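Local coordinates for gamma-glutamyltranspeptidase (Streptomyces lincolnensis, PDB 6J3A), which probably acts as an LmbA-like member of the gamma-glutamyltranspeptidase family, whose typical enzymes cleave and transfer gamma-glutamyl groups with an N-terminal nucleophile, at residues A[22-25]-A[26-30]; A[133-136]-A[137-141]. All blocks are in the same frame, centred on the assembly; numbering follows the deposited sequence.

Interaction 1 lies on helix 20-31 near the start of the chain, and interaction 2, more than a hundred residues later, on the last turns of helix 127-140. Their centres are about 14 Å apart, on the same side of the chain's centre, and the two helices pack directly: CG2 of V29 lies 3.5 Å from CE2 of Y133, while OG of S25 is 3.8 Å from CE2 of Y137. Both contacts also touch helix 36-50, so helix 127-140 is brought against two helices that follow one another early in the chain. Each reaches the second subunit as well, where R617 of that subunit packs on S25 and Y133, so the helix pair belongs both to the fold's interior and to the dimer interface.

Interaction 1 of 2, residues A[22-25]-A[26-30]; sequences ASQS and AMAVL
A22 to Q24 hand their carbonyls to the amides one turn further along helix 20-31, those of A26, M27 and A28. The bonds are short, A28 N lying 2.8 Å from Q24 O and A26 N 3.0 Å from A22 O, the latter nearly straight at 166°. M27 N bonds to S23 O in the same way. The helical backbone itself sets CB of A28 3.3 Å from S25 O; alanine suits these places because of the neighbours, A22 and A26 lying on strand 13-17 and A28 on Y133.

The looser part is the next step, where V29 N to S25 O stretches to a weak bond of 3.3 Å, with V29 CG2 3.6 Å from the same oxygen. Among the long side chains, too, contact is slight. Q24, its CG anti to the backbone N (chi1 -175°), carries NE2 to OE1 of E31 of the second subunit and no nearer to M27 CB than 4.1 Å. The end of M27 leads away, onto F12 and R617. No solvent-exposed residue takes part.

The hydroxyls of S23 and S25, like that NE2, find partners outside the pair of segments. The chemistry thus implies a helix whose backbone supplies its regularity, while S23 ties it to Y613 O and Q24 to the dimer partner, and S25 turns its hydroxyl back on L21 O of its own helix.

Interaction 2 of 2, residues A[133-136]-A[137-141]; sequences YAVG and YAEHG
The C-terminal turns of helix 127-140 carry this contact, in which Y137 turns back beside the carbonyl of Y133 one turn earlier. Y137 N is 3.2 Å from Y133 O, and the ring approaches the same oxygen obliquely, its CD2 only 3.1 Å away. With CG beside the backbone N (chi1 -69°), the ring is turned back along the helix. A phenylalanine in its place would probably leave NH1 of R617 of the second subunit without the hydroxyl it bonds to.

Three more backbone bonds follow: A138 N to A134 O, E139 N to V135 O, the straightest of the four at 168°, and H140 N to G136 O at 2.8 Å. Alanine suits A138 because its methyl packs on A189 of helix 186-200. E139 holds CG between its backbone N and carbonyl carbon, the crowded position (chi1 90°), where CG covers one face of the H140 ring at 3.4 Å above its centre. From there the chain extends, with OE2 4.0 Å from CG1 of V135, and the carboxylate forms a salt bridge with K193. G141 is the first residue to leave helical backbone angles, with a positive phi that suits glycine, since a CB would jam against the preceding carbonyl oxygen.

Around the axis, A134 meets F45 and V49 of helix 36-50, whereas V135 and A138 pack on helix 186-200 through W192 and A189, so these turns pack on both helices, with helix 20-31 beside Y133 and Y137.

Interaction 1 of 2, residues A[22-25]-A[26-30]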
loop_
_atom_site.group_PDB
_atom_site.type_symbol
_atom_site.label_atom_id
_atom_site.label_comp_id
_atom_site.label_asym_id
_atom_site.label_seq_id
_atom_site.Cartn_x
_atom_site.Cartn_y
_atom_site.Cartn_z
ATOM N N ALA A 22 -0.963 -5.983 10.178
ATOM C CA ALA A 22 -1.607 -7.290 10.076
ATOM C C ALA A 22 -1.516 -7.844 8.656
ATOM O O ALA A 22 -1.324 -9.048 8.465
ATOM C CB ALA A 22 -3.053 -7.197 10.527
ATOM N N SER A 23 -1.648 -6.966 7.663
ATOM C CA SER A 23 -1.520 -7.370 6.265
ATOM C C SER A 23 -0.163 -7.978 6.008
ATOM O O SER A 23 -0.061 -9.099 5.504
ATOM C CB SER A 23 -1.696 -6.180 5.343
ATOM O OG SER A 23 -3.037 -5.766 5.309
ATOM N N GLN A 24 0.873 -7.225 6.377
ATOM C CA GLN A 24 2.250 -7.609 6.090
ATOM C C GLN A 24 2.683 -8.828 6.898
ATOM O O GLN A 24 3.522 -9.607 6.440
ATOM C CB GLN A 24 3.198 -6.423 6.330
ATOM C CG GLN A 24 4.669 -6.640 5.960
ATOM C CD GLN A 24 4.874 -7.340 4.619
ATOM O OE1 GLN A 24 4.454 -6.832 3.581
ATOM N NE2 GLN A 24 5.523 -8.519 4.641
ATOM N N SER A 25 2.105 -8.992 8.089
ATOM C CA SER A 25 2.422 -10.128 8.952
ATOM C C SER A 25 1.841 -11.399 8.340
ATOM O O SER A 25 2.512 -12.434 8.282
ATOM C CB SER A 25 1.880 -9.922 10.375
ATOM O OG SER A 25 2.523 -8.844 11.035
ATOM N N ALA A 26 0.598 -11.304 7.872
ATOM C CA ALA A 26 -0.049 -12.397 7.139
ATOM C C ALA A 26 0.704 -12.731 5.846
ATOM O O ALA A 26 0.871 -13.893 5.489
ATOM C CB ALA A 26 -1.486 -12.025 6.826
ATOM N N MET A 27 1.172 -11.696 5.158
ATOM C CA MET A 27 1.946 -11.870 3.940
ATOM C C MET A 27 3.279 -12.545 4.227
ATOM O O MET A 27 3.734 -13.372 3.441
ATOM C CB MET A 27 2.196 -10.518 3.290
ATOM C CG MET A 27 2.852 -10.601 1.933
ATOM S SD MET A 27 1.701 -11.260 0.732
ATOM C CE MET A 27 2.818 -11.736 -0.582
ATOM N N ALA A 28 3.902 -12.175 5.341
ATOM C CA ALA A 28 5.129 -12.833 5.803
ATOM C C ALA A 28 4.963 -14.358 5.905
ATOM O O ALA A 28 5.872 -15.108 5.577
ATOM C CB ALA A 28 5.575 -12.255 7.141
ATOM N N VAL A 29 3.792 -14.799 6.349
ATOM C CA VAL A 29 3.493 -16.218 6.452
ATOM C C VAL A 29 3.440 -16.867 5.071
ATOM O O VAL A 29 3.946 -17.980 4.888
ATOM C CB VAL A 29 2.190 -16.442 7.242
ATOM C CG1 VAL A 29 1.725 -17.897 7.169
ATOM C CG2 VAL A 29 2.402 -16.017 8.691
ATOM N N LEU A 30 2.847 -16.176 4.101
ATOM C CA LEU A 30 2.846 -16.674 2.729
ATOM C C LEU A 30 4.268 -16.808 2.199
ATOM O O LEU A 30 4.628 -17.860 1.677
ATOM C CB LEU A 30 2.008 -15.786 1.818
ATOM C CG LEU A 30 0.514 -15.692 2.150
ATOM C CD1 LEU A 30 -0.200 -14.842 1.107
ATOM C CD2 LEU A 30 -0.142 -17.063 2.235
#

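Interaction 2 of 2, residues A[133-136]-A[137-141]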
loop_
_atom_site.group_PDB
_atom_site.type_symbol
_atom_site.label_atom_id
_atom_site.label_comp_id
_atom_site.label_asym_id
_atom_site.label_seq_id
_atom_site.Cartn_x
_atom_site.Cartn_y
_atom_site.Cartn_z
ATOM N N TYR A 133 4.250 -13.222 15.437
ATOM C CA TYR A 133 4.140 -11.835 14.975
ATOM C C TYR A 133 3.448 -10.972 16.010
ATOM O O TYR A 133 3.984 -9.947 16.411
ATOM C CB TYR A 133 3.389 -11.770 13.642
ATOM C CG TYR A 133 4.095 -12.550 12.564
ATOM C CD1 TYR A 133 5.232 -12.038 11.945
ATOM C CD2 TYR A 133 3.670 -13.825 12.207
ATOM C CE1 TYR A 133 5.911 -12.760 10.975
ATOM C CE2 TYR A 133 4.338 -14.555 11.239
ATOM C CZ TYR A 133 5.459 -14.019 10.624
ATOM O OH TYR A 133 6.131 -14.737 9.660
ATOM N N ALA A 134 2.270 -11.416 16.445
ATOM C CA ALA A 134 1.492 -10.744 17.506
ATOM C C ALA A 134 2.230 -10.639 18.841
ATOM O O ALA A 134 2.194 -9.592 19.480
ATOM C CB ALA A 134 0.166 -11.456 17.708
ATOM N N VAL A 135 2.883 -11.732 19.244
ATOM C CA VAL A 135 3.720 -11.766 20.455
ATOM C C VAL A 135 4.789 -10.672 20.432
ATOM O O VAL A 135 4.989 -9.958 21.415
ATOM C CB VAL A 135 4.445 -13.127 20.617
ATOM C CG1 VAL A 135 5.430 -13.100 21.787
ATOM C CG2 VAL A 135 3.450 -14.258 20.838
ATOM N N GLY A 136 5.500 -10.585 19.316
ATOM C CA GLY A 136 6.525 -9.559 19.104
ATOM C C GLY A 136 6.001 -8.139 19.236
ATOM O O GLY A 136 6.602 -7.317 19.924
ATOM N N TYR A 137 4.873 -7.850 18.595
ATOM C CA TYR A 137 4.273 -6.517 18.699
ATOM C C TYR A 137 3.661 -6.262 20.073
ATOM O O TYR A 137 3.567 -5.117 20.512
ATOM C CB TYR A 137 3.228 -6.299 17.606
ATOM C CG TYR A 137 3.840 -6.209 16.224
ATOM C CD1 TYR A 137 4.751 -5.196 15.908
ATOM C CD2 TYR A 137 3.523 -7.137 15.232
ATOM C CE1 TYR A 137 5.329 -5.110 14.651
ATOM C CE2 TYR A 137 4.105 -7.059 13.970
ATOM C CZ TYR A 137 5.000 -6.037 13.685
ATOM O OH TYR A 137 5.572 -5.943 12.441
ATOM N N ALA A 138 3.254 -7.329 20.747
ATOM C CA ALA A 138 2.704 -7.214 22.080
ATOM C C ALA A 138 3.786 -6.855 23.086
ATOM O O ALA A 138 3.629 -5.895 23.837
ATOM C CB ALA A 138 2.018 -8.505 22.476
ATOM N N GLU A 139 4.884 -7.608 23.088
ATOM C CA GLU A 139 5.954 -7.363 24.070
ATOM C C GLU A 139 6.907 -6.219 23.682
ATOM O O GLU A 139 7.249 -5.416 24.537
ATOM C CB GLU A 139 6.704 -8.653 24.454
ATOM C CG GLU A 139 7.912 -9.030 23.619
ATOM C CD GLU A 139 8.657 -10.224 24.188
ATOM O OE1 GLU A 139 9.415 -10.059 25.169
ATOM O OE2 GLU A 139 8.493 -11.330 23.641
ATOM N N HIS A 140 7.312 -6.136 22.415
ATOM C CA HIS A 140 8.285 -5.108 21.968
ATOM C C HIS A 140 7.660 -3.855 21.376
ATOM O O HIS A 140 8.354 -2.859 21.209
ATOM C CB HIS A 140 9.285 -5.672 20.964
ATOM C CG HIS A 140 10.032 -6.865 21.465
ATOM N ND1 HIS A 140 10.926 -6.797 22.515
ATOM C CD2 HIS A 140 10.021 -8.158 21.060
ATOM C CE1 HIS A 140 11.437 -7.997 22.731
ATOM N NE2 HIS A 140 10.907 -8.841 21.862
ATOM N N GLY A 141 6.384 -3.919 21.007
ATOM C CA GLY A 141 5.582 -2.718 20.739
ATOM C C GLY A 141 5.281 -2.356 19.295
ATOM O O GLY A 141 5.873 -2.897 18.360
#